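Local coordinates for protein CzcP cation efflux P1-ATPase (Ralstonia metallidurans, PDB 4U9R) that probably pumps zinc and related heavy-metal cations across the cell membrane at the expense of ATP, this chain being its ferredoxin-like, metal-binding N-terminal extension, at residues S41-C44 with V45-L49; H77-P80 with A81-S84; I83-A86 with R87-L91; A119-V122 with A123-R127; E136-A139 with S140-R144. All coordinates share one frame; numbering follows the deposited sequence.

In the fold
The five contacts follow one another along an elongated ferredoxin-like piece built on two three-stranded antiparallel sheets. Interaction 1, at the start of helix 43-53, lies near the middle of the chain and carries two ligands of a cadmium site. Interactions 2 and 3 share Ile83 and Ser84, with centres about 8 Å apart, and lead from strand 73-78 into helix 85-102; His77 there binds a second cadmium. Interactions 4 and 5 pair helix 116-127 with the hairpin of strands 132-137 and 142-148. Interactions 2 and 4 mark the two ends, their centres about 45 Å apart. His105 and Glu146, from the sheet of interaction 5, complete the site of interaction 1, so that ion joins the two halves.

Interaction 1 of 5, residues S41-C44 with V45-L49; sequences SDPC and VERLL. With CD (cadmium ion), chain B.
The start of helix 43-53 is both a capped helix end and part of a cadmium site, and Asp42, the N-cap residue, serves both. Cys44 N donates to Asp42 OD1 over 2.9 Å, meeting the anti side of the carboxylate 28° out of its plane. The same OD1 binds cadmium at 2.1 Å, so one oxygen caps the helix and holds the ion. Aspartate suits this place because its short chain can fold back over the first turn, while its carbonyl O accepts from Val45 N at 3.1 Å. Cys44 adds its SG to cadmium at 2.6 Å, a soft ligand well matched to a soft metal. Arg47, stretched out from CG to NE, brings NH1 to 3.7 Å from Cys44 SG, the sulfur lying at the guanidinium edge; NH1 itself is hydrogen-bonded to Glu146. Pro43 fits the first turn, where no N-H is needed, and its O takes Arg47 N at 2.8 Å. His105 and Glu146 complete the metal site. Cys44, Arg47 and Leu48 pack on Ile99 of helix 85-102, Val45 meets Ile63 of strand 58-64, and Pro43 and Arg47 touch strand 132-137.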
loop_
_atom_site.group_PDB
_atom_site.type_symbol
_atom_site.label_atom_id
_atom_site.label_comp_id
_atom_site.label_asym_id
_atom_site.label_seq_id
_atom_site.Cartn_x
_atom_site.Cartn_y
_atom_site.Cartn_z
ATOM N N SER A 41 7.408 -0.081 0.391
ATOM C CA SER A 41 7.373 1.308 -0.009
ATOM C C SER A 41 6.008 1.698 -0.605
ATOM O O SER A 41 5.760 2.882 -0.844
ATOM C CB SER A 41 8.491 1.560 -1.022
ATOM O OG SER A 41 9.704 0.972 -0.573
ATOM N N ASP A 42 5.127 0.717 -0.838
ATOM C CA ASP A 42 3.761 0.989 -1.337
ATOM C C ASP A 42 3.116 1.978 -0.358
ATOM O O ASP A 42 3.344 1.887 0.844
ATOM C CB ASP A 42 2.974 -0.328 -1.486
ATOM C CG ASP A 42 1.488 -0.126 -1.895
ATOM O OD1 ASP A 42 0.709 0.266 -1.047
ATOM O OD2 ASP A 42 1.074 -0.390 -3.043
ATOM N N PRO A 43 2.364 2.956 -0.873
ATOM C CA PRO A 43 1.823 4.021 -0.049
ATOM C C PRO A 43 0.789 3.583 0.992
ATOM O O PRO A 43 0.386 4.404 1.824
ATOM C CB PRO A 43 1.177 4.966 -1.069
ATOM C CG PRO A 43 0.943 4.143 -2.272
ATOM C CD PRO A 43 2.062 3.170 -2.306
ATOM N N CYS A 44 0.354 2.327 0.919
ATOM C CA CYS A 44 -0.475 1.731 1.945
ATOM C C CYS A 44 0.241 1.760 3.326
ATOM O O CYS A 44 -0.372 2.047 4.332
ATOM C CB CYS A 44 -0.902 0.301 1.539
ATOM S SG CYS A 44 -2.467 0.341 0.660
ATOM N N VAL A 45 1.537 1.496 3.351
ATOM C CA VAL A 45 2.322 1.550 4.579
ATOM C C VAL A 45 2.265 2.930 5.240
ATOM O O VAL A 45 2.044 3.026 6.469
ATOM C CB VAL A 45 3.786 1.137 4.335
ATOM C CG1 VAL A 45 4.594 1.279 5.625
ATOM C CG2 VAL A 45 3.841 -0.303 3.860
ATOM N N GLU A 46 2.432 3.977 4.428
ATOM C CA GLU A 46 2.299 5.399 4.852
ATOM C C GLU A 46 0.881 5.757 5.242
ATOM O O GLU A 46 0.663 6.533 6.192
ATOM C CB GLU A 46 2.743 6.374 3.727
ATOM C CG GLU A 46 2.703 7.867 4.092
ATOM C CD GLU A 46 2.726 8.827 2.879
ATOM O OE1 GLU A 46 3.713 9.585 2.707
ATOM O OE2 GLU A 46 1.746 8.843 2.097
ATOM N N ARG A 47 -0.098 5.261 4.495
ATOM C CA ARG A 47 -1.489 5.486 4.902
ATOM C C ARG A 47 -1.709 4.970 6.335
ATOM O O ARG A 47 -2.266 5.668 7.182
ATOM C CB ARG A 47 -2.481 4.802 3.976
ATOM C CG ARG A 47 -2.998 5.680 2.862
ATOM C CD ARG A 47 -4.051 4.976 1.981
ATOM N NE ARG A 47 -4.032 5.552 0.633
ATOM C CZ ARG A 47 -3.435 5.024 -0.442
ATOM N NH1 ARG A 47 -2.863 3.825 -0.419
ATOM N NH2 ARG A 47 -3.461 5.698 -1.581
ATOM N N LEU A 48 -1.261 3.745 6.579
ATOM C CA LEU A 48 -1.404 3.099 7.879
ATOM C C LEU A 48 -0.688 3.900 8.950
ATOM O O LEU A 48 -1.277 4.254 9.956
ATOM C CB LEU A 48 -0.862 1.677 7.830
ATOM C CG LEU A 48 -0.811 0.856 9.121
ATOM C CD1 LEU A 48 -2.141 0.849 9.809
ATOM C CD2 LEU A 48 -0.435 -0.578 8.787
ATOM N N LEU A 49 0.578 4.209 8.722
ATOM C CA LEU A 49 1.358 4.937 9.719
ATOM C C LEU A 49 0.805 6.322 9.989
ATOM O O LEU A 49 0.669 6.691 11.137
ATOM C CB LEU A 49 2.825 5.054 9.328
ATOM C CG LEU A 49 3.657 3.770 9.272
ATOM C CD1 LEU A 49 5.042 4.073 8.702
ATOM C CD2 LEU A 49 3.791 3.170 10.619
HETATM CD CD CD B . -1.304 0.146 -1.647
#

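Interaction 2 of 5, residues H77-P80 with A81-S84; sequences HYDP and AAIS. With CD (cadmium ion), chain C; TCE (3,3',3''-phosphanetriyltripropanoic acid), chain D.
After Tyr78 the chain leaves its strand and folds tightly through Asp79 to Ile83, with the carbonyl O of Asp79 accepting from both Ala82 N (3.0 Å) and Ile83 N (3.2 Å). The two donors come differently: Ile83 N lies nearly in line with the C=O bond, whereas Ala82 N stands well above the carbonyl plane. The side chain of Asp79 adds an Asx turn. With the carboxylate swung to the far side from its own backbone N (chi1 180°), Asp79 OD1 receives Ala81 N at 3.0 Å, approached from above the carboxylate plane. Aspartate is apt here because backbone and side-chain oxygens together occupy three successive N-H groups. Pro80, whose ring fixes phi, suits the first corner of the turn, and its CA makes a CA-H...O contact with Ile83 O at 3.4 Å. Ala81 and Ala82 add little bulk on this outer bend. Inward, Tyr78 CD2 rests 4.0 Å from Ile83 CG2, the two side chains crossing at about a right angle. At the strand end of the segment, His77 takes no part in the turn but binds the second cadmium through NE2 at 2.2 Å, and its ring edge meets the phosphine ligand, CE1 lying 3.4 Å from TCE C1. His62 and Cys75 share that metal. Backbone hydrogen bonds join Tyr78 to Glu24 of strand 24-29 and His77 to Glu59 and Ala60 of strand 58-64, and the Tyr78 side chain touches Leu85 and Ile88 of helix 85-102.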
loop_
_atom_site.group_PDB
_atom_site.type_symbol
_atom_site.label_atom_id
_atom_site.label_comp_id
_atom_site.label_asym_id
_atom_site.label_seq_id
_atom_site.Cartn_x
_atom_site.Cartn_y
_atom_site.Cartn_z
ATOM N N HIS A 77 4.970 2.906 19.255
ATOM C CA HIS A 77 5.238 3.249 20.601
ATOM C C HIS A 77 3.983 3.909 21.176
ATOM O O HIS A 77 3.363 4.774 20.556
ATOM C CB HIS A 77 6.386 4.256 20.687
ATOM C CG HIS A 77 7.658 3.829 19.999
ATOM N ND1 HIS A 77 8.845 4.503 20.212
ATOM C CD2 HIS A 77 7.937 2.875 19.072
ATOM C CE1 HIS A 77 9.807 3.953 19.490
ATOM N NE2 HIS A 77 9.296 2.949 18.803
ATOM N N TYR A 78 3.605 3.486 22.366
ATOM C CA TYR A 78 2.460 4.026 23.014
ATOM C C TYR A 78 2.750 4.300 24.503
ATOM O O TYR A 78 3.703 3.756 25.114
ATOM C CB TYR A 78 1.269 3.091 22.821
ATOM C CG TYR A 78 1.408 1.774 23.532
ATOM C CD1 TYR A 78 2.162 0.742 22.968
ATOM C CD2 TYR A 78 0.797 1.560 24.779
ATOM C CE1 TYR A 78 2.306 -0.464 23.619
ATOM C CE2 TYR A 78 0.936 0.345 25.439
ATOM C CZ TYR A 78 1.706 -0.656 24.836
ATOM O OH TYR A 78 1.883 -1.850 25.426
ATOM N N ASP A 79 1.916 5.169 25.050
ATOM C CA ASP A 79 1.878 5.517 26.468
ATOM C C ASP A 79 0.833 4.642 27.152
ATOM O O ASP A 79 -0.371 4.865 26.988
ATOM C CB ASP A 79 1.454 6.992 26.570
ATOM C CG ASP A 79 1.364 7.493 27.999
ATOM O OD1 ASP A 79 1.595 6.705 28.947
ATOM O OD2 ASP A 79 1.065 8.696 28.157
ATOM N N PRO A 80 1.268 3.646 27.928
ATOM C CA PRO A 80 0.266 2.803 28.534
ATOM C C PRO A 80 -0.636 3.481 29.602
ATOM O O PRO A 80 -1.507 2.812 30.138
ATOM C CB PRO A 80 1.094 1.670 29.162
ATOM C CG PRO A 80 2.417 2.270 29.432
ATOM C CD PRO A 80 2.629 3.326 28.401
ATOM N N ALA A 81 -0.443 4.763 29.914
ATOM C CA ALA A 81 -1.369 5.455 30.815
ATOM C C ALA A 81 -2.550 5.992 30.030
ATOM O O ALA A 81 -3.629 6.163 30.570
ATOM C CB ALA A 81 -0.666 6.587 31.558
ATOM N N ALA A 82 -2.332 6.232 28.740
ATOM C CA ALA A 82 -3.340 6.766 27.843
ATOM C C ALA A 82 -4.113 5.690 27.092
ATOM O O ALA A 82 -5.226 5.947 26.618
ATOM C CB ALA A 82 -2.671 7.709 26.854
ATOM N N ILE A 83 -3.533 4.500 26.926
ATOM C CA ILE A 83 -4.195 3.460 26.125
ATOM C C ILE A 83 -3.669 2.099 26.495
ATOM O O ILE A 83 -2.478 1.949 26.773
ATOM C CB ILE A 83 -3.993 3.749 24.623
ATOM C CG1 ILE A 83 -4.862 2.846 23.752
ATOM C CG2 ILE A 83 -2.519 3.651 24.224
ATOM C CD1 ILE A 83 -5.068 3.434 22.375
ATOM N N SER A 84 -4.548 1.106 26.552
ATOM C CA SER A 84 -4.135 -0.224 26.925
ATOM C C SER A 84 -3.446 -0.899 25.734
ATOM O O SER A 84 -3.619 -0.470 24.594
ATOM C CB SER A 84 -5.335 -1.027 27.373
ATOM O OG SER A 84 -6.229 -1.286 26.311
HETATM CD CD CD C . 10.259 1.639 17.370
HETATM O O16 TCE D . 16.750 -2.139 18.568
HETATM C C14 TCE D . 15.509 -2.276 18.479
HETATM O O15 TCE D . 14.860 -3.192 19.031
HETATM C C5 TCE D . 14.736 -1.269 17.648
HETATM C C2 TCE D . 13.954 -0.277 18.475
HETATM P P TCE D . 12.862 0.854 17.527
HETATM C C3 TCE D . 13.947 1.456 16.175
HETATM C C6 TCE D . 13.923 2.977 16.133
HETATM C C8 TCE D . 15.287 3.598 15.905
HETATM O O10 TCE D . 15.384 4.476 15.019
HETATM O O9 TCE D . 16.243 3.203 16.611
HETATM C C1 TCE D . 12.702 2.313 18.629
HETATM C C4 TCE D . 14.114 2.732 19.031
HETATM C C11 TCE D . 14.260 4.222 19.271
HETATM O O12 TCE D . 13.404 4.793 19.985
HETATM O O13 TCE D . 15.233 4.803 18.738
#

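Interaction 3 of 5, residues I83-A86 with R87-L91; sequences ISLA and RIREL
CG1 of Ile83 (chi1 -170°) and CG of Arg87 (chi1 176°) each point away from their own backbone N, and the two atoms meet at 3.4 Å, the side chains crossing at about a right angle. A bend at chi2 (63°) then steers the rest of the arginine chain beyond CG. Thus the aliphatic part of the arginine covers the isoleucine while its charged end leads outward. Between them Ser84 is the N-cap of helix 85-102. Its OG caps Arg87 N at 3.2 Å, a first-turn N-H with no residue a turn earlier in the helix to accept it, while Ser84 O takes Ile88 N as the first regular helix bond; the short hydroxyl side chain of serine is well suited to this task. Just before the cap, Ile83 reaches forward to the helix, CD1 lying 4.2 Å from Ile88 CB. An apolar pair in these positions, one residue before the N-cap and four after it, is a hydrophobic staple. Leu85 CD1 touches Ile88 CG2 from another side at 4.1 Å. On the solvent face, Arg89 bends at chi3, bringing NH1 to 3.7 Å from Leu85 CG, while Ala86 CA lies over one face of the guanidinium. A water donates to Ala86 O at 2.8 Å and accepts weakly from Arg89 NE, a loose bridge between the two; Ala86, small and exposed, suits a place with a long side chain passing above. Ile88 lies against Val76 of strand 73-78, and Leu26 of strand 24-29 meets Leu85, Ile88 and Arg89.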
loop_
_atom_site.group_PDB
_atom_site.type_symbol
_atom_site.label_atom_id
_atom_site.label_comp_id
_atom_site.label_asym_id
_atom_site.label_seq_id
_atom_site.Cartn_x
_atom_site.Cartn_y
_atom_site.Cartn_z
ATOM N N ILE A 83 -3.533 4.500 26.926
ATOM C CA ILE A 83 -4.195 3.460 26.125
ATOM C C ILE A 83 -3.669 2.099 26.495
ATOM O O ILE A 83 -2.478 1.949 26.773
ATOM C CB ILE A 83 -3.993 3.749 24.623
ATOM C CG1 ILE A 83 -4.862 2.846 23.752
ATOM C CG2 ILE A 83 -2.519 3.651 24.224
ATOM C CD1 ILE A 83 -5.068 3.434 22.375
ATOM N N SER A 84 -4.548 1.106 26.552
ATOM C CA SER A 84 -4.135 -0.224 26.925
ATOM C C SER A 84 -3.446 -0.899 25.734
ATOM O O SER A 84 -3.619 -0.470 24.594
ATOM C CB SER A 84 -5.335 -1.027 27.373
ATOM O OG SER A 84 -6.229 -1.286 26.311
ATOM N N LEU A 85 -2.683 -1.950 25.988
ATOM C CA LEU A 85 -2.084 -2.696 24.899
ATOM C C LEU A 85 -3.153 -3.279 23.966
ATOM O O LEU A 85 -3.060 -3.171 22.745
ATOM C CB LEU A 85 -1.193 -3.797 25.432
ATOM C CG LEU A 85 -0.658 -4.763 24.372
ATOM C CD1 LEU A 85 0.021 -4.085 23.185
ATOM C CD2 LEU A 85 0.301 -5.712 25.059
ATOM N N ALA A 86 -4.160 -3.905 24.548
ATOM C CA ALA A 86 -5.289 -4.454 23.781
ATOM C C ALA A 86 -5.893 -3.478 22.789
ATOM O O ALA A 86 -6.175 -3.816 21.652
ATOM C CB ALA A 86 -6.390 -4.888 24.752
ATOM N N ARG A 87 -6.078 -2.260 23.252
ATOM C CA ARG A 87 -6.685 -1.186 22.496
ATOM C C ARG A 87 -5.728 -0.597 21.425
ATOM O O ARG A 87 -6.146 -0.360 20.294
ATOM C CB ARG A 87 -7.161 -0.104 23.493
ATOM C CG ARG A 87 -7.737 1.165 22.873
ATOM C CD ARG A 87 -8.992 0.908 22.053
ATOM N NE ARG A 87 -9.289 2.020 21.154
ATOM C CZ ARG A 87 -10.028 3.086 21.468
ATOM N NH1 ARG A 87 -10.571 3.222 22.681
ATOM N NH2 ARG A 87 -10.224 4.033 20.553
ATOM N N ILE A 88 -4.443 -0.402 21.736
ATOM C CA ILE A 88 -3.531 0.063 20.692
ATOM C C ILE A 88 -3.408 -1.009 19.594
ATOM O O ILE A 88 -3.515 -0.702 18.403
ATOM C CB ILE A 88 -2.188 0.620 21.221
ATOM C CG1 ILE A 88 -1.394 1.272 20.100
ATOM C CG2 ILE A 88 -1.320 -0.451 21.805
ATOM C CD1 ILE A 88 -2.114 2.352 19.341
ATOM N N ARG A 89 -3.302 -2.270 19.967
ATOM C CA ARG A 89 -3.136 -3.324 18.958
ATOM C C ARG A 89 -4.397 -3.449 18.050
ATOM O O ARG A 89 -4.300 -3.682 16.840
ATOM C CB ARG A 89 -2.782 -4.650 19.628
ATOM C CG ARG A 89 -2.651 -5.814 18.664
ATOM C CD ARG A 89 -2.252 -7.110 19.356
ATOM N NE ARG A 89 -3.252 -7.517 20.339
ATOM C CZ ARG A 89 -3.046 -7.727 21.630
ATOM N NH1 ARG A 89 -1.848 -7.574 22.202
ATOM N NH2 ARG A 89 -4.072 -8.086 22.373
ATOM N N GLU A 90 -5.570 -3.266 18.640
ATOM C CA GLU A 90 -6.837 -3.294 17.899
ATOM C C GLU A 90 -6.908 -2.164 16.894
ATOM O O GLU A 90 -7.324 -2.356 15.744
ATOM C CB GLU A 90 -8.027 -3.240 18.894
ATOM C CG GLU A 90 -9.426 -3.112 18.293
ATOM C CD GLU A 90 -10.525 -3.296 19.349
ATOM O OE1 GLU A 90 -10.935 -2.289 19.986
ATOM O OE2 GLU A 90 -10.940 -4.457 19.576
ATOM N N LEU A 91 -6.513 -0.990 17.336
ATOM C CA LEU A 91 -6.374 0.156 16.470
ATOM C C LEU A 91 -5.410 -0.152 15.326
ATOM O O LEU A 91 -5.726 0.096 14.180
ATOM C CB LEU A 91 -5.886 1.336 17.264
ATOM C CG LEU A 91 -6.267 2.740 16.864
ATOM C CD1 LEU A 91 -7.718 2.862 16.405
ATOM C CD2 LEU A 91 -6.052 3.607 18.096
HETATM O O HOH W 1 -6.185 -6.370 20.409
#

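Interaction 4 of 5, residues A119-V122 with A123-R127; sequences ARTV and ASQLR
Ala119 O receives Ala123 N at 2.8 Å, the shortest bond of this turn. Ala123 is small enough to sit close to the preceding turn: its CB lies 3.5 Å from Ala119 O and 3.6 Å from Arg120 O. Two residues further on, Thr121 O accepts from Gln125 N, and the two side chains lie side by side, pointing the same way. The methyl CG2 of Thr121, held opposite its backbone N while OG1 stays beside it (chi1 -62°), meets Gln125 NE2 at 3.8 Å. The hydroxyl is thereby directed back along the helix, where OG1 bonds to Arg117. Helix 116-127 is amphipathic here: Ala119, Val122, Ala123 and Leu126 are buried, while Arg120, Ser124 and Arg127 are exposed. On the apolar side, branched Val122 sets CG1 at 4.4 Å from Leu126 CD1, and Leu126 N donates to Val122 O at 3.1 Å. Leucine suits this inner position because its branched end reaches Ala135 and Val137 of strand 132-137; Ala119, with just a methyl, allows close approach to Val137. Near the end of the helix, the Arg127 guanidinium turns one face to Ala123 O, which stands 3.9 Å above its plane toward the rim, and NH1 makes a weak bond to Ala135 O. Gln125, on another side, touches Lys163 and Arg164.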
loop_
_atom_site.group_PDB
_atom_site.type_symbol
_atom_site.label_atom_id
_atom_site.label_comp_id
_atom_site.label_asym_id
_atom_site.label_seq_id
_atom_site.Cartn_x
_atom_site.Cartn_y
_atom_site.Cartn_z
ATOM N N ALA A 119 6.023 4.412 -22.219
ATOM C CA ALA A 119 5.515 4.121 -20.878
ATOM C C ALA A 119 4.795 5.346 -20.293
ATOM O O ALA A 119 3.672 5.240 -19.779
ATOM C CB ALA A 119 6.657 3.677 -19.967
ATOM N N ARG A 120 5.434 6.507 -20.424
ATOM C CA ARG A 120 4.952 7.744 -19.816
ATOM C C ARG A 120 3.578 8.195 -20.343
ATOM O O ARG A 120 2.874 8.939 -19.673
ATOM C CB ARG A 120 5.990 8.850 -20.017
ATOM C CG ARG A 120 5.913 9.975 -19.000
ATOM C CD ARG A 120 6.808 11.147 -19.381
ATOM N NE ARG A 120 6.716 11.467 -20.806
ATOM C CZ ARG A 120 5.667 12.040 -21.404
ATOM N NH1 ARG A 120 4.580 12.380 -20.712
ATOM N NH2 ARG A 120 5.702 12.274 -22.712
ATOM N N THR A 121 3.205 7.749 -21.538
ATOM C CA THR A 121 1.899 8.071 -22.113
ATOM C C THR A 121 0.813 7.174 -21.525
ATOM O O THR A 121 -0.258 7.658 -21.135
ATOM C CB THR A 121 1.907 7.907 -23.650
ATOM O OG1 THR A 121 2.857 8.816 -24.219
ATOM C CG2 THR A 121 0.521 8.171 -24.247
ATOM N N VAL A 122 1.091 5.871 -21.494
ATOM C CA VAL A 122 0.196 4.876 -20.883
ATOM C C VAL A 122 0.074 5.062 -19.356
ATOM O O VAL A 122 -0.955 4.735 -18.770
ATOM C CB VAL A 122 0.657 3.436 -21.219
ATOM C CG1 VAL A 122 -0.106 2.393 -20.409
ATOM C CG2 VAL A 122 0.501 3.177 -22.715
ATOM N N ALA A 123 1.122 5.588 -18.725
ATOM C CA ALA A 123 1.044 5.992 -17.331
ATOM C C ALA A 123 -0.151 6.934 -17.110
ATOM O O ALA A 123 -0.958 6.720 -16.199
ATOM C CB ALA A 123 2.343 6.659 -16.901
ATOM N N SER A 124 -0.265 7.958 -17.959
ATOM C CA SER A 124 -1.355 8.934 -17.863
ATOM C C SER A 124 -2.717 8.338 -18.198
ATOM O O SER A 124 -3.734 8.791 -17.673
ATOM C CB SER A 124 -1.093 10.148 -18.769
ATOM O OG SER A 124 -0.034 10.949 -18.267
ATOM N N GLN A 125 -2.746 7.350 -19.088
ATOM C CA GLN A 125 -4.010 6.693 -19.438
ATOM C C GLN A 125 -4.561 5.918 -18.249
ATOM O O GLN A 125 -5.778 5.866 -18.049
ATOM C CB GLN A 125 -3.853 5.755 -20.645
ATOM C CG GLN A 125 -4.021 6.450 -21.995
ATOM C CD GLN A 125 -3.449 5.655 -23.164
ATOM O OE1 GLN A 125 -3.554 4.430 -23.213
ATOM N NE2 GLN A 125 -2.838 6.359 -24.113
ATOM N N LEU A 126 -3.663 5.302 -17.479
ATOM C CA LEU A 126 -4.050 4.571 -16.265
ATOM C C LEU A 126 -4.597 5.545 -15.212
ATOM O O LEU A 126 -5.721 5.363 -14.740
ATOM C CB LEU A 126 -2.875 3.751 -15.728
ATOM C CG LEU A 126 -2.607 2.465 -16.522
ATOM C CD1 LEU A 126 -1.260 1.850 -16.161
ATOM C CD2 LEU A 126 -3.732 1.446 -16.353
ATOM N N ARG A 127 -3.840 6.600 -14.907
ATOM C CA ARG A 127 -4.287 7.634 -13.960
ATOM C C ARG A 127 -5.707 8.128 -14.237
ATOM O O ARG A 127 -6.489 8.311 -13.303
ATOM C CB ARG A 127 -3.321 8.823 -13.935
ATOM C CG ARG A 127 -2.033 8.556 -13.171
ATOM C CD ARG A 127 -1.175 9.807 -13.024
ATOM N NE ARG A 127 -0.059 9.833 -13.967
ATOM C CZ ARG A 127 1.087 9.166 -13.817
ATOM N NH1 ARG A 127 1.295 8.393 -12.757
ATOM N NH2 ARG A 127 2.038 9.263 -14.744
#

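Interaction 5 of 5, residues E136-A139 with S140-R144; sequences EVSA and SGIAR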
loop_
_atom_site.group_PDB
_atom_site.type_symbol
_atom_site.label_atom_id
_atom_site.label_comp_id
_atom_site.label_asym_id
_atom_site.label_seq_id
_atom_site.Cartn_x
_atom_site.Cartn_y
_atom_site.Cartn_z
ATOM N N GLU A 136 2.663 3.846 -12.221
ATOM C CA GLU A 136 4.086 3.994 -12.544
ATOM C C GLU A 136 4.518 2.917 -13.543
ATOM O O GLU A 136 4.837 1.786 -13.151
ATOM C CB GLU A 136 4.942 3.853 -11.275
ATOM C CG GLU A 136 4.843 4.999 -10.270
ATOM C CD GLU A 136 5.897 6.078 -10.454
ATOM O OE1 GLU A 136 6.849 5.879 -11.240
ATOM O OE2 GLU A 136 5.774 7.133 -9.793
ATOM N N VAL A 137 4.524 3.264 -14.828
ATOM C CA VAL A 137 4.985 2.344 -15.865
ATOM C C VAL A 137 6.460 2.614 -16.138
ATOM O O VAL A 137 6.845 3.740 -16.444
ATOM C CB VAL A 137 4.171 2.476 -17.172
ATOM C CG1 VAL A 137 4.538 1.357 -18.149
ATOM C CG2 VAL A 137 2.675 2.452 -16.877
ATOM N N SER A 138 7.273 1.572 -15.997
ATOM C CA SER A 138 8.704 1.657 -16.252
ATOM C C SER A 138 9.002 1.354 -17.723
ATOM O O SER A 138 8.105 0.987 -18.493
ATOM C CB SER A 138 9.452 0.658 -15.363
ATOM O OG SER A 138 9.314 -0.674 -15.847
ATOM N N ALA A 139 10.278 1.439 -18.081
ATOM C CA ALA A 139 10.759 0.877 -19.330
ATOM C C ALA A 139 10.642 -0.639 -19.210
ATOM O O ALA A 139 10.798 -1.188 -18.118
ATOM C CB ALA A 139 12.200 1.287 -19.580
ATOM N N SER A 140 10.348 -1.303 -20.324
ATOM C CA SER A 140 10.133 -2.752 -20.362
ATOM C C SER A 140 8.698 -3.108 -19.974
ATOM O O SER A 140 8.326 -4.282 -19.927
ATOM C CB SER A 140 11.137 -3.498 -19.478
ATOM O OG SER A 140 10.651 -4.779 -19.121
ATOM N N GLY A 141 7.899 -2.080 -19.713
ATOM C CA GLY A 141 6.462 -2.209 -19.577
ATOM C C GLY A 141 5.944 -2.968 -18.370
ATOM O O GLY A 141 4.992 -3.759 -18.486
ATOM N N ILE A 142 6.582 -2.745 -17.215
ATOM C CA ILE A 142 6.050 -3.213 -15.925
ATOM C C ILE A 142 5.184 -2.104 -15.329
ATOM O O ILE A 142 5.682 -1.023 -15.000
ATOM C CB ILE A 142 7.157 -3.605 -14.929
ATOM C CG1 ILE A 142 7.846 -4.900 -15.377
ATOM C CG2 ILE A 142 6.582 -3.775 -13.523
ATOM C CD1 ILE A 142 7.055 -6.159 -15.076
ATOM N N ALA A 143 3.886 -2.385 -15.208
ATOM C CA ALA A 143 2.916 -1.415 -14.695
ATOM C C ALA A 143 2.673 -1.630 -13.194
ATOM O O ALA A 143 2.217 -2.700 -12.792
ATOM C CB ALA A 143 1.601 -1.522 -15.466
ATOM N N ARG A 144 2.974 -0.598 -12.398
ATOM C CA ARG A 144 2.766 -0.579 -10.937
ATOM C C ARG A 144 1.600 0.357 -10.611
ATOM O O ARG A 144 1.777 1.570 -10.575
ATOM C CB ARG A 144 4.041 -0.073 -10.245
ATOM C CG ARG A 144 3.907 0.251 -8.754
ATOM C CD ARG A 144 5.045 1.139 -8.254
ATOM N NE ARG A 144 5.158 1.080 -6.801
ATOM C CZ ARG A 144 5.662 0.048 -6.123
ATOM N NH1 ARG A 144 6.116 -1.027 -6.757
ATOM N NH2 ARG A 144 5.715 0.083 -4.797
#
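Glu136 and Arg144 pair through their backbones as the hydrogen-bonded antiparallel rung of a beta hairpin: Glu136 N donates to Arg144 O at 2.9 Å, and Arg144 N to Glu136 O at 3.1 Å. The next residues, Val137 and Ala143, form a non-hydrogen-bonded pair whose side chains occupy the inner face, Val137 CG2 lying 4.4 Å from Ala143 CB. This is the packed side: Val137 turns to helix 116-127, and the small methyl of Ala143 fits beside it on this buried face. Further along, Ser138 N donates to Ile142 O at 3.2 Å. By contrast, the type II turn from Ser138 to Gly141 is loose at its outer end: Gly141 N reaches Ser138 O only weakly, at 3.3 Å, and Ala139 and Ser140 face solvent. Ser138 OG, tucked between its own N and carbonyl carbon (chi1 76°), donates to Ala139 O at 2.8 Å, which would restrain the turn. Ser140 takes the positive phi of the third turn position, and Gly141, also at positive phi, needs no side chain there. On the other face, Glu136 CB and Arg144 CD touch at 4.1 Å, yet the acid bends away at chi2, leaving OE1 6.8 Å from Arg144 NE. The charge of Arg144 is answered instead by a salt bridge to Asp39. The hairpin is therefore held by backbone bonds and an apolar face, while its arginine ties the sheet to the segment just ahead of the cadmium ligand Asp42.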